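Local coordinates for uncharacterized protein PA2218 (Pseudomonas aeruginosa, PDB 2HDW), which is uncharacterised experimentally but adopts the alpha/beta hydrolase fold and is probably a hydrolase of unknown substrate, at residues A107-S112 with A129-Y134; N75-T80 with S147-T152; W56-P61 with A82-L87; R143-P148 with M286-S291. One frame throughout, in Å; residues are numbered along the deposited sequence.

Overall arrangement
From the N terminus, contact 3 comes first and closes a loop that holds strand 66-74, bringing residues 56-61 against strand 80-88. Contact 2 crosses it: its segment 75-80 lies within that loop, while its partner is the start of helix 148-164. Nested inside contact 2, contact 1 joins the loop after strand 96-102 to the chain leaving strand 126-130, and it touches contact 3 through neighbouring strands 80-88 and 126-130. Contact 4 begins where contact 2 ends, sharing Ser147 and Pro148, and closes the longest loop by reaching residues 286-291. Contacts 1 to 3 thus tie together one end of the alpha/beta hydrolase sheet, and contact 4 joins it to the insertion between strands 197-201 and 309-314.

Contact 1 of 4, residues A107-S112 with A129-Y134; sequences AVKEQS and AFDPSY
Lys109 lies across the carboxylate of Asp131, the two side chains meeting at about a right angle, and this pair accounts for most of the buried surface between loop 107-112 and the chain leaving strand 126-130. Lys109 engages both carboxylate oxygens. Its backbone N donates to Asp131 OD1 at 2.8 Å in a nearly straight bond (173°), approaching almost in line with the C-O bond. At the other end, Lys109 NZ forms a salt bridge with Asp131 OD2 at 2.7 Å, coming from above the carboxylate plane. The chain between is extended until chi4 (-55°) turns NZ, and its CD lies 3.6 Å from the same OD2. Ala129 packs on the base of the lysine, its CB 4.0 Å from Lys109 CB. Glu110 OE2 also takes a salt bridge from Lys109 NZ, at 2.7 Å, and a water donates to both Glu110 OE1 and Asp131 OD2. Beyond the two segments, Glu137 gives NZ a further salt bridge, while Glu110 pairs with Arg276. With three carboxylates round one buried amine, the lysine is probably held protonated, and its charge would offset the repulsion between Glu110 and Asp131.

Contact 2 of 4, residues N75-T80 with S147-T152; sequences NRYGIT and SPDINT
The phenol of Tyr77 reaches across to the first turn of helix 148-164, where its OH donates to Asp149 OD1 at 2.7 Å. The two side chains cross at about a right angle, with the ring and carboxylate planes turned 69° apart. OD1 sits at the edge of the ring, near its plane, and receives the hydroxyl on its syn side, 27° out of the carboxylate plane. Asp149 has CG anti to its backbone N (chi1 -172°), which brings the carboxylate round to the tyrosine. Next along the helix, Ile150 crosses the ring obliquely and places CG1 3.9 Å from Tyr77 CD2. Its other branch, CG2, faces Ile79 CD1 at 4.4 Å, so the isoleucine bridges two residues of the connection between strands 66-74 and 80-88. The type I turn there, Asn75 to Gly78, is closed off by Asn75, whose OD1 accepts from Ile79 N just beyond it at 2.9 Å, with the donor above the carbonyl plane. Ser147 caps the helix, its OG accepting from Ile150 N at 3.1 Å. Arg76 makes a weak bond from NH2 to Tyr77 OH and pairs through NE with Glu153. The phenol thus donates a hydrogen bond to a carboxylate at a helix N terminus, where the helix dipole and the nearby guanidinium would be expected to favour the negative charge of Asp149.

Contact 3 of 4, residues W56-P61 with A82-L87; sequences WDKTFP and AADLYL
Lys58 and Asp84 meet tip to tip, and the lysine reaches its partner by passing two aromatic rings of its own segment. Its chain is bent at chi2 (64°), which sets the course of CD, and is extended beyond. CD lies over one face of the Trp56 ring, 3.6 Å above the plane and offset toward the rim, while CB rests in a similar way on a face of Phe60. Emerging from these rings, NZ makes a salt bridge with Asp84 OD1 at 2.9 Å, approaching from 37° above the carboxylate plane. The same OD1 is hydrogen-bonded to His68 NE2 of strand 66-74, which lends the carboxylate a second partner. Trp56 has CG anti to its backbone N (chi1 -179°), and the indole is fixed by its NE1, which donates to Phe60 O at 2.8 Å in the carbonyl plane. Tyr86 reaches both rings tip to tip. Its OH lies at the edge of the Phe60 ring, 3.7 Å from CZ, and stands 3.9 Å from Trp56 CH2; Lys58 CE is 3.8 Å from the same oxygen. Behind, Tyr86 packs on Ala117 and Ala121 of helix 112-122. The N-terminal loop is thereby fastened to side chains of strand 80-88, the antiparallel second strand of the central sheet characteristic of alpha/beta hydrolases.

Contact 4 of 4, residues R143-P148 with M286-S291; sequences RNVASP and MTTPLS
Ser291 and Thr288 pack against loop 143-148, joining two parts of the alpha/beta hydrolase fold: the connection from strand 126-130 to helix 148-164, and the insertion between strands 197-201 and 309-314, where this family commonly carries a cap. The short side chain of Ser291 meets several atoms of the loop. Its CB stands 3.7 Å from Pro148 CD, at the first turn of helix 148-164. Chi1 (59°) puts OG between the backbone N and the carbonyl carbon, and there the oxygen comes to 3.3 Å from the same Pro148 CD and 3.6 Å from Ser147 CA. Pro148 is also touched by Phe292 and, from helix 206-212, by Thr207. Farther back, both branches of Thr288 touch the loop. Its OG1 passes 3.7 Å from Val145 CG2, the two side chains crossing obliquely, and finds its hydrogen-bond partner in Thr285 OG1 rather than across the contact. Its CG2 lies 4.0 Å from Ala146 CB, a methyl-to-methyl touch. No direct hydrogen bond spans the two segments, so the polar link between them runs through one water molecule. This water donates to Ala146 O on one side, at 2.7 Å, and to Thr288 O on the other, at 2.7 Å, while accepting a hydrogen bond from Ser291 OG at 2.9 Å.

Contact 1 of 4, residues A107-S112 with A129-Y134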
loop_
_atom_site.group_PDB
_atom_site.type_symbol
_atom_site.label_atom_id
_atom_site.label_comp_id
_atom_site.label_asym_id
_atom_site.label_seq_id
_atom_site.Cartn_x
_atom_site.Cartn_y
_atom_site.Cartn_z
ATOM N N ALA A 107 1.581 5.774 -3.901
ATOM C CA ALA A 107 0.247 6.321 -4.111
ATOM C C ALA A 107 -0.232 6.898 -2.787
ATOM O O ALA A 107 0.335 6.600 -1.733
ATOM C CB ALA A 107 -0.704 5.223 -4.578
ATOM N N VAL A 108 -1.266 7.729 -2.838
ATOM C CA VAL A 108 -1.816 8.320 -1.624
ATOM C C VAL A 108 -3.228 7.806 -1.369
ATOM O O VAL A 108 -3.858 7.211 -2.255
ATOM C CB VAL A 108 -1.847 9.864 -1.701
ATOM C CG1 VAL A 108 -0.428 10.400 -1.700
ATOM C CG2 VAL A 108 -2.591 10.317 -2.962
ATOM N N LYS A 109 -3.719 8.052 -0.160
ATOM C CA LYS A 109 -5.041 7.606 0.258
ATOM C C LYS A 109 -6.205 8.066 -0.621
ATOM O O LYS A 109 -7.264 7.445 -0.609
ATOM C CB LYS A 109 -5.296 8.043 1.703
ATOM C CG LYS A 109 -5.333 9.558 1.904
ATOM C CD LYS A 109 -5.333 9.911 3.387
ATOM C CE LYS A 109 -5.524 11.410 3.625
ATOM N NZ LYS A 109 -4.520 12.254 2.912
ATOM N N GLU A 110 -6.028 9.148 -1.371
ATOM C CA GLU A 110 -7.111 9.629 -2.224
ATOM C C GLU A 110 -7.265 8.773 -3.481
ATOM O O GLU A 110 -8.232 8.916 -4.232
ATOM C CB GLU A 110 -6.881 11.093 -2.617
ATOM C CG GLU A 110 -6.945 12.085 -1.450
ATOM C CD GLU A 110 -5.695 12.075 -0.581
ATOM O OE1 GLU A 110 -4.684 11.445 -0.970
ATOM O OE2 GLU A 110 -5.713 12.715 0.491
ATOM N N GLN A 111 -6.307 7.879 -3.707
ATOM C CA GLN A 111 -6.354 7.017 -4.870
ATOM C C GLN A 111 -6.964 5.649 -4.528
ATOM O O GLN A 111 -7.943 5.585 -3.783
ATOM C CB GLN A 111 -4.945 6.914 -5.482
ATOM C CG GLN A 111 -4.464 8.279 -6.010
ATOM C CD GLN A 111 -2.985 8.332 -6.356
ATOM O OE1 GLN A 111 -2.131 7.922 -5.564
ATOM N NE2 GLN A 111 -2.671 8.861 -7.536
ATOM N N SER A 112 -6.393 4.571 -5.051
ATOM C CA SER A 112 -6.927 3.228 -4.834
ATOM C C SER A 112 -7.265 2.781 -3.404
ATOM O O SER A 112 -8.339 2.213 -3.179
ATOM C CB SER A 112 -5.999 2.192 -5.471
ATOM O OG SER A 112 -6.638 0.926 -5.542
ATOM N N ALA A 129 -7.779 4.414 5.323
ATOM C CA ALA A 129 -6.810 4.486 4.230
ATOM C C ALA A 129 -5.825 5.555 4.701
ATOM O O ALA A 129 -6.225 6.675 5.021
ATOM C CB ALA A 129 -7.495 4.915 2.923
ATOM N N PHE A 130 -4.540 5.215 4.750
ATOM C CA PHE A 130 -3.538 6.147 5.246
ATOM C C PHE A 130 -2.419 6.491 4.274
ATOM O O PHE A 130 -2.147 5.756 3.323
ATOM C CB PHE A 130 -2.909 5.567 6.512
ATOM C CG PHE A 130 -2.102 4.321 6.264
ATOM C CD1 PHE A 130 -0.773 4.408 5.841
ATOM C CD2 PHE A 130 -2.677 3.060 6.416
ATOM C CE1 PHE A 130 -0.031 3.257 5.569
ATOM C CE2 PHE A 130 -1.946 1.901 6.147
ATOM C CZ PHE A 130 -0.618 2.000 5.723
ATOM N N ASP A 131 -1.774 7.626 4.529
ATOM C CA ASP A 131 -0.639 8.050 3.730
ATOM C C ASP A 131 0.617 7.575 4.456
ATOM O O ASP A 131 0.821 7.877 5.637
ATOM C CB ASP A 131 -0.596 9.575 3.585
ATOM C CG ASP A 131 -1.622 10.096 2.599
ATOM O OD1 ASP A 131 -1.980 9.344 1.665
ATOM O OD2 ASP A 131 -2.054 11.262 2.744
ATOM N N PRO A 132 1.466 6.802 3.762
ATOM C CA PRO A 132 2.707 6.293 4.355
ATOM C C PRO A 132 3.603 7.430 4.844
ATOM O O PRO A 132 3.476 8.574 4.391
ATOM C CB PRO A 132 3.348 5.523 3.200
ATOM C CG PRO A 132 2.156 5.034 2.419
ATOM C CD PRO A 132 1.254 6.245 2.413
ATOM N N SER A 133 4.494 7.112 5.780
ATOM C CA SER A 133 5.439 8.089 6.321
ATOM C C SER A 133 6.133 8.862 5.197
ATOM O O SER A 133 6.449 8.295 4.154
ATOM C CB SER A 133 6.507 7.380 7.170
ATOM O OG SER A 133 6.010 7.012 8.451
ATOM N N TYR A 134 6.367 10.153 5.420
ATOM C CA TYR A 134 7.044 11.019 4.453
ATOM C C TYR A 134 6.266 11.334 3.173
ATOM O O TYR A 134 6.788 12.042 2.305
ATOM C CB TYR A 134 8.387 10.412 4.030
ATOM C CG TYR A 134 9.332 10.062 5.152
ATOM C CD1 TYR A 134 10.094 11.040 5.792
ATOM C CD2 TYR A 134 9.488 8.738 5.555
ATOM C CE1 TYR A 134 10.990 10.699 6.808
ATOM C CE2 TYR A 134 10.380 8.388 6.565
ATOM C CZ TYR A 134 11.124 9.368 7.188
ATOM O OH TYR A 134 11.977 9.003 8.208
HETATM O O HOH W 1 -2.442 12.664 0.269
#

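Contact 2 of 4, residues N75-T80 with S147-T152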
loop_
_atom_site.group_PDB
_atom_site.type_symbol
_atom_site.label_atom_id
_atom_site.label_comp_id
_atom_site.label_asym_id
_atom_site.label_seq_id
_atom_site.Cartn_x
_atom_site.Cartn_y
_atom_site.Cartn_z
ATOM N N ASN A 75 3.572 6.742 14.495
ATOM C CA ASN A 75 4.099 5.384 14.465
ATOM C C ASN A 75 5.226 5.311 15.493
ATOM O O ASN A 75 5.584 6.330 16.095
ATOM C CB ASN A 75 4.590 4.976 13.067
ATOM C CG ASN A 75 5.763 5.803 12.566
ATOM O OD1 ASN A 75 6.491 6.428 13.340
ATOM N ND2 ASN A 75 5.966 5.781 11.251
ATOM N N ARG A 76 5.774 4.117 15.702
ATOM C CA ARG A 76 6.833 3.926 16.695
ATOM C C ARG A 76 8.111 4.705 16.429
ATOM O O ARG A 76 8.942 4.880 17.322
ATOM C CB ARG A 76 7.187 2.437 16.824
ATOM C CG ARG A 76 6.088 1.563 17.407
ATOM C CD ARG A 76 6.591 0.153 17.708
ATOM N NE ARG A 76 7.283 -0.444 16.570
ATOM C CZ ARG A 76 8.605 -0.469 16.427
ATOM N NH1 ARG A 76 9.384 0.068 17.357
ATOM N NH2 ARG A 76 9.148 -1.026 15.348
ATOM N N TYR A 77 8.278 5.171 15.200
ATOM C CA TYR A 77 9.487 5.900 14.866
ATOM C C TYR A 77 9.326 7.411 14.978
ATOM O O TYR A 77 10.208 8.175 14.568
ATOM C CB TYR A 77 9.962 5.474 13.474
ATOM C CG TYR A 77 10.321 3.996 13.420
ATOM C CD1 TYR A 77 11.138 3.421 14.400
ATOM C CD2 TYR A 77 9.862 3.180 12.387
ATOM C CE1 TYR A 77 11.489 2.068 14.352
ATOM C CE2 TYR A 77 10.209 1.830 12.324
ATOM C CZ TYR A 77 11.023 1.280 13.308
ATOM O OH TYR A 77 11.384 -0.048 13.232
ATOM N N GLY A 78 8.192 7.828 15.539
ATOM C CA GLY A 78 7.920 9.242 15.751
ATOM C C GLY A 78 7.296 10.028 14.613
ATOM O O GLY A 78 7.226 11.254 14.676
ATOM N N ILE A 79 6.835 9.346 13.573
ATOM C CA ILE A 79 6.230 10.052 12.450
ATOM C C ILE A 79 4.713 10.018 12.569
ATOM O O ILE A 79 4.132 8.969 12.859
ATOM C CB ILE A 79 6.657 9.418 11.105
ATOM C CG1 ILE A 79 8.188 9.381 11.024
ATOM C CG2 ILE A 79 6.080 10.221 9.935
ATOM C CD1 ILE A 79 8.742 8.775 9.739
ATOM N N THR A 80 4.081 11.172 12.364
ATOM C CA THR A 80 2.628 11.284 12.434
ATOM C C THR A 80 2.050 11.106 11.035
ATOM O O THR A 80 2.451 11.798 10.095
ATOM C CB THR A 80 2.203 12.655 12.993
ATOM O OG1 THR A 80 2.713 12.801 14.325
ATOM C CG2 THR A 80 0.681 12.779 13.024
ATOM N N SER A 147 11.079 3.166 3.177
ATOM C CA SER A 147 11.873 2.128 3.831
ATOM C C SER A 147 10.980 0.921 4.099
ATOM O O SER A 147 9.834 1.077 4.514
ATOM C CB SER A 147 12.436 2.676 5.145
ATOM O OG SER A 147 12.590 1.663 6.120
ATOM N N PRO A 148 11.487 -0.300 3.859
ATOM C CA PRO A 148 10.636 -1.468 4.114
ATOM C C PRO A 148 10.314 -1.606 5.595
ATOM O O PRO A 148 9.239 -2.084 5.968
ATOM C CB PRO A 148 11.473 -2.628 3.583
ATOM C CG PRO A 148 12.876 -2.163 3.814
ATOM C CD PRO A 148 12.819 -0.712 3.383
ATOM N N ASP A 149 11.248 -1.170 6.434
ATOM C CA ASP A 149 11.079 -1.242 7.888
ATOM C C ASP A 149 10.030 -0.231 8.346
ATOM O O ASP A 149 9.015 -0.597 8.942
ATOM C CB ASP A 149 12.415 -0.948 8.580
ATOM C CG ASP A 149 12.374 -1.186 10.085
ATOM O OD1 ASP A 149 11.316 -0.971 10.702
ATOM O OD2 ASP A 149 13.418 -1.568 10.660
ATOM N N ILE A 150 10.278 1.043 8.053
ATOM C CA ILE A 150 9.366 2.107 8.448
ATOM C C ILE A 150 7.971 1.925 7.855
ATOM O O ILE A 150 6.969 2.154 8.529
ATOM C CB ILE A 150 9.911 3.493 8.034
ATOM C CG1 ILE A 150 11.235 3.767 8.757
ATOM C CG2 ILE A 150 8.891 4.583 8.371
ATOM C CD1 ILE A 150 11.881 5.114 8.396
ATOM N N ASN A 151 7.902 1.504 6.597
ATOM C CA ASN A 151 6.607 1.316 5.961
ATOM C C ASN A 151 5.860 0.132 6.567
ATOM O O ASN A 151 4.634 0.166 6.708
ATOM C CB ASN A 151 6.782 1.163 4.444
ATOM C CG ASN A 151 7.127 2.490 3.770
ATOM O OD1 ASN A 151 6.815 3.562 4.297
ATOM N ND2 ASN A 151 7.755 2.426 2.603
ATOM N N THR A 152 6.587 -0.916 6.939
ATOM C CA THR A 152 5.928 -2.054 7.571
ATOM C C THR A 152 5.342 -1.529 8.885
ATOM O O THR A 152 4.212 -1.851 9.247
ATOM C CB THR A 152 6.926 -3.202 7.830
ATOM O OG1 THR A 152 7.315 -3.778 6.575
ATOM C CG2 THR A 152 6.303 -4.273 8.709
#

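Contact 3 of 4, residues W56-P61 with A82-L87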
loop_
_atom_site.group_PDB
_atom_site.type_symbol
_atom_site.label_atom_id
_atom_site.label_comp_id
_atom_site.label_asym_id
_atom_site.label_seq_id
_atom_site.Cartn_x
_atom_site.Cartn_y
_atom_site.Cartn_z
ATOM N N TRP A 56 -12.970 17.660 -0.866
ATOM C CA TRP A 56 -13.081 16.262 -1.247
ATOM C C TRP A 56 -12.290 16.128 -2.541
ATOM O O TRP A 56 -12.811 16.359 -3.637
ATOM C CB TRP A 56 -14.539 15.844 -1.472
ATOM C CG TRP A 56 -14.648 14.389 -1.840
ATOM C CD1 TRP A 56 -14.792 13.863 -3.092
ATOM C CD2 TRP A 56 -14.528 13.274 -0.950
ATOM N NE1 TRP A 56 -14.767 12.488 -3.038
ATOM C CE2 TRP A 56 -14.605 12.100 -1.734
ATOM C CE3 TRP A 56 -14.356 13.151 0.438
ATOM C CZ2 TRP A 56 -14.518 10.820 -1.177
ATOM C CZ3 TRP A 56 -14.268 11.876 0.991
ATOM C CH2 TRP A 56 -14.349 10.729 0.183
ATOM N N ASP A 57 -11.017 15.775 -2.403
ATOM C CA ASP A 57 -10.134 15.631 -3.553
ATOM C C ASP A 57 -9.814 14.166 -3.856
ATOM O O ASP A 57 -8.745 13.856 -4.384
ATOM C CB ASP A 57 -8.839 16.416 -3.304
ATOM C CG ASP A 57 -8.034 15.868 -2.136
ATOM O OD1 ASP A 57 -8.636 15.332 -1.181
ATOM O OD2 ASP A 57 -6.792 15.983 -2.168
ATOM N N LYS A 58 -10.738 13.269 -3.519
ATOM C CA LYS A 58 -10.541 11.847 -3.787
ATOM C C LYS A 58 -10.750 11.578 -5.280
ATOM O O LYS A 58 -11.334 12.399 -5.995
ATOM C CB LYS A 58 -11.516 10.996 -2.962
ATOM C CG LYS A 58 -11.039 10.624 -1.544
ATOM C CD LYS A 58 -10.864 11.837 -0.638
ATOM C CE LYS A 58 -10.524 11.415 0.795
ATOM N NZ LYS A 58 -10.129 12.575 1.656
ATOM N N THR A 59 -10.272 10.426 -5.738
ATOM C CA THR A 59 -10.391 10.034 -7.137
ATOM C C THR A 59 -11.705 9.300 -7.383
ATOM O O THR A 59 -11.914 8.726 -8.449
ATOM C CB THR A 59 -9.231 9.117 -7.551
ATOM O OG1 THR A 59 -9.123 8.040 -6.614
ATOM C CG2 THR A 59 -7.921 9.890 -7.591
ATOM N N PHE A 60 -12.580 9.324 -6.382
ATOM C CA PHE A 60 -13.880 8.672 -6.457
ATOM C C PHE A 60 -14.847 9.524 -5.643
ATOM O O PHE A 60 -14.431 10.256 -4.744
ATOM C CB PHE A 60 -13.783 7.261 -5.874
ATOM C CG PHE A 60 -13.195 7.226 -4.497
ATOM C CD1 PHE A 60 -14.001 7.389 -3.378
ATOM C CD2 PHE A 60 -11.819 7.097 -4.322
ATOM C CE1 PHE A 60 -13.447 7.429 -2.101
ATOM C CE2 PHE A 60 -11.255 7.138 -3.052
ATOM C CZ PHE A 60 -12.074 7.306 -1.940
ATOM N N PRO A 61 -16.154 9.436 -5.936
ATOM C CA PRO A 61 -17.141 10.234 -5.199
ATOM C C PRO A 61 -17.385 9.735 -3.784
ATOM O O PRO A 61 -17.266 8.541 -3.504
ATOM C CB PRO A 61 -18.407 10.111 -6.056
ATOM C CG PRO A 61 -17.920 9.584 -7.391
ATOM C CD PRO A 61 -16.812 8.654 -6.993
ATOM N N ALA A 82 -1.304 10.738 8.251
ATOM C CA ALA A 82 -2.638 11.251 7.971
ATOM C C ALA A 82 -3.441 10.122 7.330
ATOM O O ALA A 82 -2.891 9.295 6.602
ATOM C CB ALA A 82 -2.562 12.452 7.024
ATOM N N ALA A 83 -4.742 10.086 7.592
ATOM C CA ALA A 83 -5.574 9.032 7.033
ATOM C C ALA A 83 -7.044 9.414 6.942
ATOM O O ALA A 83 -7.494 10.371 7.578
ATOM C CB ALA A 83 -5.427 7.763 7.870
ATOM N N ASP A 84 -7.780 8.657 6.132
ATOM C CA ASP A 84 -9.212 8.856 5.962
ATOM C C ASP A 84 -9.869 7.670 6.648
ATOM O O ASP A 84 -9.511 6.519 6.393
ATOM C CB ASP A 84 -9.606 8.859 4.480
ATOM C CG ASP A 84 -9.213 10.140 3.765
ATOM O OD1 ASP A 84 -9.685 11.222 4.182
ATOM O OD2 ASP A 84 -8.441 10.066 2.780
ATOM N N LEU A 85 -10.822 7.960 7.524
ATOM C CA LEU A 85 -11.548 6.938 8.259
ATOM C C LEU A 85 -12.985 6.885 7.747
ATOM O O LEU A 85 -13.652 7.915 7.661
ATOM C CB LEU A 85 -11.547 7.282 9.746
ATOM C CG LEU A 85 -12.359 6.406 10.699
ATOM C CD1 LEU A 85 -11.730 5.021 10.807
ATOM C CD2 LEU A 85 -12.403 7.077 12.058
ATOM N N TYR A 86 -13.451 5.685 7.408
ATOM C CA TYR A 86 -14.810 5.491 6.903
ATOM C C TYR A 86 -15.564 4.517 7.799
ATOM O O TYR A 86 -15.047 3.452 8.136
ATOM C CB TYR A 86 -14.776 4.920 5.482
ATOM C CG TYR A 86 -14.039 5.764 4.467
ATOM C CD1 TYR A 86 -14.722 6.655 3.633
ATOM C CD2 TYR A 86 -12.657 5.668 4.336
ATOM C CE1 TYR A 86 -14.035 7.427 2.687
ATOM C CE2 TYR A 86 -11.964 6.431 3.406
ATOM C CZ TYR A 86 -12.653 7.307 2.583
ATOM O OH TYR A 86 -11.942 8.055 1.669
ATOM N N LEU A 87 -16.788 4.879 8.175
ATOM C CA LEU A 87 -17.612 4.019 9.021
ATOM C C LEU A 87 -19.015 3.864 8.452
ATOM O O LEU A 87 -19.541 4.776 7.814
ATOM C CB LEU A 87 -17.737 4.590 10.441
ATOM C CG LEU A 87 -16.476 4.856 11.270
ATOM C CD1 LEU A 87 -15.763 6.092 10.736
ATOM C CD2 LEU A 87 -16.868 5.071 12.725
#

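Contact 4 of 4, residues R143-P148 with M286-S291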
loop_
_atom_site.group_PDB
_atom_site.type_symbol
_atom_site.label_atom_id
_atom_site.label_comp_id
_atom_site.label_asym_id
_atom_site.label_seq_id
_atom_site.Cartn_x
_atom_site.Cartn_y
_atom_site.Cartn_z
ATOM N N ARG A 143 10.809 14.845 2.311
ATOM C CA ARG A 143 9.573 14.341 1.745
ATOM C C ARG A 143 9.873 13.224 0.748
ATOM O O ARG A 143 10.939 13.189 0.128
ATOM C CB ARG A 143 8.815 15.469 1.037
ATOM C CG ARG A 143 8.425 16.605 1.965
ATOM C CD ARG A 143 7.588 16.074 3.124
ATOM N NE ARG A 143 6.339 15.473 2.666
ATOM C CZ ARG A 143 5.483 14.838 3.462
ATOM N NH1 ARG A 143 5.749 14.715 4.758
ATOM N NH2 ARG A 143 4.351 14.345 2.971
ATOM N N ASN A 144 8.928 12.303 0.622
ATOM C CA ASN A 144 9.042 11.202 -0.323
ATOM C C ASN A 144 10.267 10.298 -0.243
ATOM O O ASN A 144 10.976 10.096 -1.237
ATOM C CB ASN A 144 8.900 11.739 -1.751
ATOM C CG ASN A 144 7.526 12.330 -2.011
ATOM O OD1 ASN A 144 6.612 12.173 -1.197
ATOM N ND2 ASN A 144 7.369 13.006 -3.147
ATOM N N VAL A 145 10.519 9.768 0.946
ATOM C CA VAL A 145 11.599 8.813 1.141
ATOM C C VAL A 145 10.842 7.589 1.663
ATOM O O VAL A 145 9.764 7.738 2.236
ATOM C CB VAL A 145 12.649 9.314 2.170
ATOM C CG1 VAL A 145 12.010 9.536 3.517
ATOM C CG2 VAL A 145 13.790 8.307 2.277
ATOM N N ALA A 146 11.363 6.388 1.438
ATOM C CA ALA A 146 10.675 5.181 1.899
ATOM C C ALA A 146 11.637 4.172 2.509
ATOM O O ALA A 146 12.847 4.292 2.365
ATOM C CB ALA A 146 9.911 4.535 0.742
ATOM N N SER A 147 11.079 3.166 3.177
ATOM C CA SER A 147 11.873 2.128 3.831
ATOM C C SER A 147 10.980 0.921 4.099
ATOM O O SER A 147 9.834 1.077 4.514
ATOM C CB SER A 147 12.436 2.676 5.145
ATOM O OG SER A 147 12.590 1.663 6.120
ATOM N N PRO A 148 11.487 -0.300 3.859
ATOM C CA PRO A 148 10.636 -1.468 4.114
ATOM C C PRO A 148 10.314 -1.606 5.595
ATOM O O PRO A 148 9.239 -2.084 5.968
ATOM C CB PRO A 148 11.473 -2.628 3.583
ATOM C CG PRO A 148 12.876 -2.163 3.814
ATOM C CD PRO A 148 12.819 -0.712 3.383
ATOM N N MET A 286 16.487 10.007 -4.736
ATOM C CA MET A 286 17.349 9.120 -5.505
ATOM C C MET A 286 17.943 8.002 -4.649
ATOM O O MET A 286 18.157 6.898 -5.136
ATOM C CB MET A 286 18.476 9.919 -6.182
ATOM C CG MET A 286 18.023 10.734 -7.406
ATOM S SD MET A 286 19.387 11.554 -8.283
ATOM C CE MET A 286 20.018 10.191 -9.214
ATOM N N THR A 287 18.190 8.257 -3.368
ATOM C CA THR A 287 18.778 7.212 -2.528
ATOM C C THR A 287 17.798 6.292 -1.780
ATOM O O THR A 287 18.217 5.444 -0.987
ATOM C CB THR A 287 19.802 7.821 -1.533
ATOM O OG1 THR A 287 19.194 8.878 -0.779
ATOM C CG2 THR A 287 20.996 8.379 -2.300
ATOM N N THR A 288 16.502 6.430 -2.051
ATOM C CA THR A 288 15.498 5.590 -1.388
ATOM C C THR A 288 15.748 4.080 -1.513
ATOM O O THR A 288 15.575 3.338 -0.547
ATOM C CB THR A 288 14.067 5.911 -1.912
ATOM O OG1 THR A 288 13.559 7.069 -1.233
ATOM C CG2 THR A 288 13.118 4.734 -1.680
ATOM N N PRO A 289 16.159 3.606 -2.701
ATOM C CA PRO A 289 16.417 2.173 -2.903
ATOM C C PRO A 289 17.419 1.491 -1.955
ATOM O O PRO A 289 17.364 0.282 -1.766
ATOM C CB PRO A 289 16.891 2.111 -4.354
ATOM C CG PRO A 289 16.168 3.268 -4.994
ATOM C CD PRO A 289 16.334 4.349 -3.963
ATOM N N LEU A 290 18.332 2.250 -1.363
ATOM C CA LEU A 290 19.329 1.652 -0.475
ATOM C C LEU A 290 18.783 0.712 0.600
ATOM O O LEU A 290 19.361 -0.349 0.845
ATOM C CB LEU A 290 20.176 2.742 0.178
ATOM C CG LEU A 290 21.143 3.454 -0.770
ATOM C CD1 LEU A 290 21.725 4.663 -0.079
ATOM C CD2 LEU A 290 22.249 2.486 -1.213
ATOM N N SER A 291 17.681 1.080 1.243
ATOM C CA SER A 291 17.125 0.213 2.284
ATOM C C SER A 291 16.459 -1.019 1.683
ATOM O O SER A 291 16.707 -2.141 2.128
ATOM C CB SER A 291 16.120 0.978 3.158
ATOM O OG SER A 291 15.052 1.492 2.384
HETATM O O HOH W 2 15.490 4.329 1.923
#